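Local coordinates for protein 4'-phospho-dehydrooxetanocin synthase (Bacillus megaterium, PDB 5UL3) that catalyses the oxidative ring contraction of dAMP to an oxetane aldehyde in oxetanocin A biosynthesis, as a cobalamin-dependent radical S-adenosylmethionine enzyme, at residues Thr56-Leu61 against Val72-Arg77; Ile166-Ile170 against Glu195-Ile200; Thr632-Ile636 against Ile696-Leu700. All coordinates share one frame. Numbering follows the deposited sequence.

Contact 1: residues Thr56-Leu61 against Val72-Arg77; sequences TDNTTL and VFSPNR. With EDO (1,2-ethanediol), chain O.
An antiparallel beta hairpin opens out here into a loop and a turn. Strands 60-64 and 69-73 are neighbours in the four-stranded antiparallel sheet near the N-terminus, and Leu61 and Phe73 form a hydrogen-bonded pair, CA atoms 5.1 Å apart. Leu61 N donates to Phe73 O at 3.0 Å, and Phe73 N returns to Leu61 O at 2.8 Å. Both side chains lie on the same face of the sheet: Leu61 (chi1 t, chi2 p) brings CD2 to 4.3 Å from CD1 of Phe73 (chi1 m, chi2 90°), and Leu17 of helix 7-21 packs on both. Past Phe73 the chain leaves the ladder through a type I turn, Ser74 to Arg77, while Thr56-Thr59 forms a loop facing it. Waters bridge the two sides: one donates to Thr59 O (2.6 Å) and Ser74 OG (2.8 Å) and accepts from Asn76 N (3.0 Å); another donates to Thr60 OG1 (2.7 Å) and Ser74 OG (2.9 Å). Ser74 OG donates to Arg77 O at 2.6 Å, closing the turn. Asn76, with chi1 m, points toward the loop; its OD1 takes a hydrogen bond from Lys18, which also reaches Pro75 O. Arg77 (chi1 t, chi2 t) bends at chi3 (p), with Asn58 CB over one face of its guanidinium, 3.6 Å from NE; a water links its NH2 weakly (2.9 Å) to Asp57 OD1 (3.0 Å), and Glu81 is a long, weak ion-pair partner. The far end is tied by Asn76 ND2, which donates to Thr56 O at 3.0 Å.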
# COMPACT_ATOMS: atom_id res chain seq x y z
N THR A 56 4.24 9.72 -21.44
CA THR A 56 3.24 8.95 -22.20
C THR A 56 2.62 9.75 -23.35
O THR A 56 3.26 9.93 -24.39
CB THR A 56 2.14 8.37 -21.29
OG1 THR A 56 1.34 9.40 -20.69
CG2 THR A 56 2.76 7.49 -20.19
N ASP A 57 1.38 10.21 -23.20
CA ASP A 57 0.64 10.81 -24.31
C ASP A 57 0.95 12.30 -24.51
O ASP A 57 0.20 12.97 -25.23
CB ASP A 57 -0.86 10.61 -24.14
CG ASP A 57 -1.44 11.36 -22.94
OD1 ASP A 57 -0.69 11.88 -22.09
OD2 ASP A 57 -2.68 11.40 -22.85
N ASN A 58 2.03 12.82 -23.92
CA ASN A 58 2.39 14.21 -24.14
C ASN A 58 3.90 14.38 -24.22
O ASN A 58 4.40 15.51 -24.15
CB ASN A 58 1.78 15.12 -23.05
CG ASN A 58 2.18 14.70 -21.65
OD1 ASN A 58 3.30 14.97 -21.19
ND2 ASN A 58 1.25 14.05 -20.94
N THR A 59 4.64 13.28 -24.37
CA THR A 59 6.08 13.36 -24.45
C THR A 59 6.49 14.26 -25.61
O THR A 59 5.91 14.22 -26.69
CB THR A 59 6.67 11.95 -24.63
OG1 THR A 59 6.11 11.07 -23.64
CG2 THR A 59 8.18 11.99 -24.43
N THR A 60 7.49 15.10 -25.35
CA THR A 60 7.86 16.21 -26.22
C THR A 60 9.36 16.23 -26.40
O THR A 60 10.10 16.07 -25.43
CB THR A 60 7.42 17.56 -25.61
OG1 THR A 60 6.02 17.53 -25.33
CG2 THR A 60 7.70 18.71 -26.59
N LEU A 61 9.82 16.44 -27.64
CA LEU A 61 11.23 16.62 -27.94
C LEU A 61 11.50 18.06 -28.36
O LEU A 61 10.79 18.60 -29.21
CB LEU A 61 11.67 15.66 -29.05
CG LEU A 61 13.08 15.85 -29.59
CD1 LEU A 61 14.11 15.55 -28.51
CD2 LEU A 61 13.29 14.96 -30.81
N VAL A 72 10.24 22.02 -31.86
CA VAL A 72 9.47 21.31 -30.85
C VAL A 72 8.60 20.28 -31.54
O VAL A 72 7.79 20.63 -32.42
CB VAL A 72 8.61 22.27 -30.00
CG1 VAL A 72 8.01 21.52 -28.79
CG2 VAL A 72 9.44 23.46 -29.53
N PHE A 73 8.73 19.01 -31.13
CA PHE A 73 7.96 17.89 -31.67
C PHE A 73 7.08 17.30 -30.58
O PHE A 73 7.58 16.94 -29.51
CB PHE A 73 8.90 16.78 -32.18
CG PHE A 73 9.78 17.20 -33.33
CD1 PHE A 73 11.03 17.75 -33.10
CD2 PHE A 73 9.36 17.01 -34.64
CE1 PHE A 73 11.85 18.13 -34.17
CE2 PHE A 73 10.17 17.39 -35.71
CZ PHE A 73 11.41 17.95 -35.47
N SER A 74 5.79 17.16 -30.87
CA SER A 74 4.82 16.61 -29.91
C SER A 74 3.94 15.60 -30.64
O SER A 74 2.80 15.91 -31.00
CB SER A 74 4.00 17.73 -29.27
OG SER A 74 3.09 17.21 -28.32
N PRO A 75 4.44 14.38 -30.84
CA PRO A 75 3.73 13.43 -31.71
C PRO A 75 2.42 12.93 -31.14
O PRO A 75 1.58 12.45 -31.91
CB PRO A 75 4.73 12.29 -31.89
CG PRO A 75 5.68 12.41 -30.78
CD PRO A 75 5.72 13.86 -30.36
N ASN A 76 2.23 13.00 -29.83
CA ASN A 76 1.07 12.41 -29.17
C ASN A 76 0.05 13.43 -28.70
O ASN A 76 -1.02 13.04 -28.23
CB ASN A 76 1.52 11.57 -27.96
CG ASN A 76 2.46 10.46 -28.36
OD1 ASN A 76 2.48 10.06 -29.52
ND2 ASN A 76 3.25 9.96 -27.40
N ARG A 77 0.33 14.73 -28.82
CA ARG A 77 -0.62 15.70 -28.32
C ARG A 77 -0.42 17.04 -29.02
O ARG A 77 0.70 17.41 -29.35
CB ARG A 77 -0.48 15.88 -26.80
CG ARG A 77 -1.64 16.67 -26.19
CD ARG A 77 -1.68 16.62 -24.68
NE ARG A 77 -0.69 17.50 -24.07
CZ ARG A 77 -0.66 17.80 -22.77
NH1 ARG A 77 0.27 18.61 -22.29
NH2 ARG A 77 -1.55 17.27 -21.95
C1 EDO O . 1.15 13.20 -35.00
O1 EDO O . 2.39 12.55 -34.65
C2 EDO O . 0.06 12.15 -34.87
O2 EDO O . -1.23 12.73 -35.10
O HOH W 1 -2.15 14.47 -21.87
O HOH W 2 3.49 14.52 -27.63
O HOH W 3 3.87 18.96 -26.20

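Contact 2: residues Ile166-Ile170 against Glu195-Ile200; sequences INQII and EILDLI
Ile166 lies across Ile196 and Leu199, its CG1 3.9 Å from Ile196 CG1 and its CG2 3.5 Å from Leu199 CD1, while its CD1 comes within 3.2 Å of Glu195 OE1, a van der Waals contact of methyl with carboxylate oxygen at the edge of an otherwise aliphatic interface. Both segments are helical, with i to i+4 bonds such as Ile170 N to Ile166 O (3.1 Å) and Ile200 N to Ile196 O (2.9 Å). Their axes run in broadly the same direction, crossing at -34° with a closest approach of 10.4 Å. The register pairs Ile166 with Ile196 (CA-CA 6.4 Å) and, one turn on, Ile170 with Ile200 (7.1 Å). Ile170, chi1 m and chi2 m, sends CD1 to 3.6 Å from Leu199 CB and 4.1 Å from Ile200 CG1; Ile166, Ile169 and Ile196 instead combine chi1 m with chi2 t. Ile169 CD1 meets Ile196 CD1 at 3.9 Å. Ile196 and Ile200 also pack on strand 180-184, through Leu183 and Ile181 respectively. Such near-parallel neighbours are characteristic of the Rossmann fold that houses cobalamin: helix 166-176, strand 180-184 and helix 190-205 follow in sequence, and the two helices pack side by side. No hydrogen bond crosses this interface, so the isoleucine and leucine contacts rest on shape and hydrophobic burial.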
# COMPACT_ATOMS: atom_id res chain seq x y z
N ILE A 166 23.35 1.99 -0.44
CA ILE A 166 23.65 3.35 0.01
C ILE A 166 24.82 3.94 -0.77
O ILE A 166 24.76 5.08 -1.24
CB ILE A 166 23.93 3.37 1.53
CG1 ILE A 166 22.66 3.09 2.33
CG2 ILE A 166 24.50 4.71 1.94
CD1 ILE A 166 22.93 2.88 3.83
N ASN A 167 25.90 3.17 -0.94
CA ASN A 167 27.05 3.72 -1.66
C ASN A 167 26.75 3.89 -3.15
O ASN A 167 27.29 4.81 -3.78
CB ASN A 167 28.29 2.84 -1.45
CG ASN A 167 28.85 2.96 -0.03
OD1 ASN A 167 28.60 3.94 0.68
ND2 ASN A 167 29.62 1.96 0.38
N GLN A 168 25.89 3.04 -3.72
CA GLN A 168 25.49 3.25 -5.11
C GLN A 168 24.60 4.48 -5.25
O GLN A 168 24.67 5.19 -6.27
CB GLN A 168 24.80 2.00 -5.66
CG GLN A 168 25.75 0.81 -5.81
CD GLN A 168 25.06 -0.47 -6.25
OE1 GLN A 168 23.95 -0.79 -5.80
NE2 GLN A 168 25.71 -1.21 -7.14
N ILE A 169 23.76 4.75 -4.26
CA ILE A 169 22.96 5.98 -4.29
C ILE A 169 23.88 7.20 -4.35
O ILE A 169 23.71 8.08 -5.20
CB ILE A 169 22.03 6.06 -3.07
CG1 ILE A 169 20.93 5.01 -3.18
CG2 ILE A 169 21.48 7.50 -2.94
CD1 ILE A 169 20.24 4.73 -1.86
N ILE A 170 24.87 7.25 -3.45
CA ILE A 170 25.75 8.41 -3.39
C ILE A 170 26.52 8.56 -4.70
O ILE A 170 26.64 9.67 -5.24
CB ILE A 170 26.70 8.31 -2.19
CG1 ILE A 170 25.91 8.24 -0.88
CG2 ILE A 170 27.69 9.47 -2.18
CD1 ILE A 170 25.05 9.48 -0.62
N GLU A 195 21.60 7.56 7.64
CA GLU A 195 22.87 7.20 7.00
C GLU A 195 23.00 7.88 5.64
O GLU A 195 24.07 8.42 5.30
CB GLU A 195 22.98 5.69 6.84
CG GLU A 195 23.16 4.92 8.14
CD GLU A 195 23.46 3.45 7.92
OE1 GLU A 195 24.00 3.12 6.84
OE2 GLU A 195 23.15 2.63 8.81
N ILE A 196 21.94 7.84 4.84
CA ILE A 196 22.00 8.45 3.51
C ILE A 196 22.10 9.96 3.63
O ILE A 196 22.89 10.59 2.92
CB ILE A 196 20.79 8.02 2.66
CG1 ILE A 196 20.84 6.51 2.40
CG2 ILE A 196 20.77 8.77 1.33
CD1 ILE A 196 19.57 5.95 1.80
N LEU A 197 21.30 10.57 4.52
CA LEU A 197 21.37 12.02 4.73
C LEU A 197 22.75 12.43 5.22
O LEU A 197 23.30 13.45 4.77
CB LEU A 197 20.29 12.46 5.72
CG LEU A 197 18.88 12.47 5.11
CD1 LEU A 197 17.78 12.63 6.18
CD2 LEU A 197 18.78 13.57 4.04
N ASP A 198 23.33 11.68 6.16
CA ASP A 198 24.68 11.97 6.62
C ASP A 198 25.66 12.09 5.45
O ASP A 198 26.41 13.06 5.35
CB ASP A 198 25.16 10.88 7.60
CG ASP A 198 24.54 11.01 8.98
OD1 ASP A 198 23.82 12.00 9.29
OD2 ASP A 198 24.79 10.10 9.79
N LEU A 199 25.63 11.11 4.53
CA LEU A 199 26.53 11.09 3.39
C LEU A 199 26.22 12.21 2.40
O LEU A 199 27.14 12.78 1.79
CB LEU A 199 26.45 9.75 2.69
CG LEU A 199 27.21 8.64 3.41
CD1 LEU A 199 26.67 7.31 2.95
CD2 LEU A 199 28.68 8.78 3.06
N ILE A 200 24.94 12.52 2.19
CA ILE A 200 24.58 13.62 1.31
C ILE A 200 25.15 14.93 1.83
O ILE A 200 25.76 15.70 1.08
CB ILE A 200 23.05 13.72 1.16
CG1 ILE A 200 22.53 12.55 0.33
CG2 ILE A 200 22.67 15.07 0.54
CD1 ILE A 200 20.99 12.45 0.33

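Contact 3: residues Thr632-Ile636 against Ile696-Leu700; sequences THREI and IMEKL. With EDO (1,2-ethanediol), chain T; EDO (1,2-ethanediol), chain B.
The C-terminal helix bundle of this enzyme brings helices 620-648 and 683-709 together as antiparallel neighbours, their short segments at 175° with axes 10.4 Å apart at closest approach. The register runs from Thr632 opposite Leu700 (CA-CA 7.5 Å) to Ile636 opposite Met697 (6.9 Å). Each backbone is regular helix, with Ile636 N bonded to Thr632 O at 2.8 Å and Leu700 N to Ile696 O at 3.2 Å. Ile636, chi1 m and chi2 t, is the central side chain: its CD1 lies 3.8 Å from Ile696 O, 4.0 Å from Ile696 CG2, 4.1 Å from Leu700 CD2 and 4.3 Å from Met697 SD. Both methyls of Leu700 (chi1 t, chi2 p) pack on Thr632 CG2, CD1 at 3.8 Å and CD2 at 3.9 Å, and CD2 also lies 4.0 Å from His633 CB. The Thr632 hydroxyl (chi1 m) bonds to Ser628 O one turn back in its own helix. No hydrogen bond links the two segments. Helix 588-617 contributes Trp600 against Ile636 and Asn604 against both His633 and Met697, while Trp728 of helix 720-730 touches Met697, so several helices share this junction. Arg634 and Lys699, without contact across the segments, each hold an ethanediol probably left from crystallisation, the lysine only weakly; Arg634 NH1 also bonds to Val537 O. Met697 (chi1 t, chi2 p, chi3 t) starts out sideways, but its end meets the His633 ring (chi1 t) in a Met-aromatic contact: SD stands at the ring edge, 5.0 Å from the centroid, and CE lies 3.6 Å from His633 CD2.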
# COMPACT_ATOMS: atom_id res chain seq x y z
N THR A 632 -4.04 -26.13 9.77
CA THR A 632 -4.11 -26.68 11.11
C THR A 632 -3.50 -25.72 12.13
O THR A 632 -4.06 -25.52 13.22
CB THR A 632 -3.41 -28.04 11.12
OG1 THR A 632 -4.12 -28.90 10.23
CG2 THR A 632 -3.43 -28.64 12.51
N HIS A 633 -2.36 -25.12 11.78
CA HIS A 633 -1.73 -24.13 12.64
C HIS A 633 -2.67 -22.97 12.96
O HIS A 633 -2.78 -22.54 14.11
CB HIS A 633 -0.46 -23.60 11.98
CG HIS A 633 0.10 -22.38 12.62
ND1 HIS A 633 0.15 -21.16 11.99
CD2 HIS A 633 0.66 -22.19 13.84
CE1 HIS A 633 0.71 -20.27 12.80
NE2 HIS A 633 1.03 -20.87 13.93
N ARG A 634 -3.36 -22.46 11.94
CA ARG A 634 -4.30 -21.36 12.15
C ARG A 634 -5.42 -21.78 13.09
O ARG A 634 -5.82 -21.03 13.98
CB ARG A 634 -4.87 -20.89 10.81
CG ARG A 634 -5.92 -19.80 10.94
CD ARG A 634 -6.61 -19.57 9.59
NE ARG A 634 -5.71 -19.04 8.56
CZ ARG A 634 -5.50 -17.74 8.34
NH1 ARG A 634 -6.11 -16.80 9.09
NH2 ARG A 634 -4.68 -17.38 7.37
N GLU A 635 -5.94 -22.99 12.88
CA GLU A 635 -6.97 -23.53 13.74
C GLU A 635 -6.47 -23.65 15.18
O GLU A 635 -7.14 -23.20 16.13
CB GLU A 635 -7.37 -24.89 13.16
CG GLU A 635 -8.54 -25.61 13.75
CD GLU A 635 -8.85 -26.86 12.94
OE1 GLU A 635 -9.35 -26.72 11.81
OE2 GLU A 635 -8.55 -27.97 13.41
N ILE A 636 -5.27 -24.20 15.37
CA ILE A 636 -4.71 -24.33 16.72
C ILE A 636 -4.51 -22.96 17.35
O ILE A 636 -4.74 -22.77 18.55
CB ILE A 636 -3.40 -25.13 16.69
CG1 ILE A 636 -3.63 -26.56 16.19
CG2 ILE A 636 -2.75 -25.15 18.07
CD1 ILE A 636 -2.31 -27.31 15.89
N ILE A 696 -0.61 -29.45 21.52
CA ILE A 696 -1.36 -29.70 20.29
C ILE A 696 -0.54 -29.26 19.09
O ILE A 696 -0.53 -29.93 18.05
CB ILE A 696 -2.72 -28.99 20.32
CG1 ILE A 696 -3.48 -29.38 21.59
CG2 ILE A 696 -3.53 -29.37 19.09
CD1 ILE A 696 -4.70 -28.53 21.80
N MET A 697 0.18 -28.14 19.20
CA MET A 697 1.09 -27.75 18.13
C MET A 697 2.18 -28.80 17.94
O MET A 697 2.60 -29.07 16.81
CB MET A 697 1.71 -26.39 18.44
CG MET A 697 2.54 -25.82 17.30
SD MET A 697 1.49 -25.30 15.92
CE MET A 697 2.80 -24.94 14.76
N GLU A 698 2.66 -29.41 19.04
CA GLU A 698 3.65 -30.47 18.89
C GLU A 698 3.09 -31.60 18.05
O GLU A 698 3.78 -32.15 17.18
CB GLU A 698 4.11 -31.01 20.25
CG GLU A 698 5.19 -32.09 20.06
CD GLU A 698 5.51 -32.90 21.31
OE1 GLU A 698 4.81 -32.77 22.32
OE2 GLU A 698 6.50 -33.68 21.26
N LYS A 699 1.82 -31.96 18.27
CA LYS A 699 1.22 -33.06 17.52
C LYS A 699 1.23 -32.77 16.03
O LYS A 699 1.58 -33.64 15.22
CB LYS A 699 -0.21 -33.31 18.02
CG LYS A 699 -0.93 -34.39 17.23
CD LYS A 699 -2.09 -34.97 18.02
CE LYS A 699 -2.69 -36.17 17.30
NZ LYS A 699 -3.26 -35.77 15.98
N LEU A 700 0.87 -31.55 15.65
CA LEU A 700 0.97 -31.14 14.25
C LEU A 700 2.39 -31.26 13.73
O LEU A 700 2.63 -31.80 12.65
CB LEU A 700 0.47 -29.69 14.10
CG LEU A 700 0.76 -29.00 12.76
CD1 LEU A 700 0.12 -29.79 11.64
CD2 LEU A 700 0.29 -27.50 12.75
C1 EDO T . -4.07 -21.32 5.75
O1 EDO T . -5.20 -20.98 6.56
C2 EDO T . -3.52 -20.06 5.11
O2 EDO T . -2.97 -19.24 6.13
C1 EDO B . -3.66 -33.18 14.06
O1 EDO B . -3.76 -33.02 15.48
C2 EDO B . -2.23 -32.85 13.63
O2 EDO B . -2.13 -32.89 12.20

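How the contacts relate
The three contacts follow one another along the chain without touching. Contact 1 probably belongs to the N-terminal domain of unknown function, contact 2 to the cobalamin-housing Rossmann fold and contact 3 to the C-terminal helix bundle. Between centres, contacts 1 and 2 are about 35 Å apart, contacts 2 and 3 about 46 Å, and contacts 1 and 3, on opposite sides of the chain's centre, about 61 Å. In contact 2 the side chain of Ile200 is about 10 Å from bound cobalamin, and that of Ile196 about 10 Å from the side chain of cobalamin-binding Ser184. Contacts 1 and 3 lie away from the known binding sites.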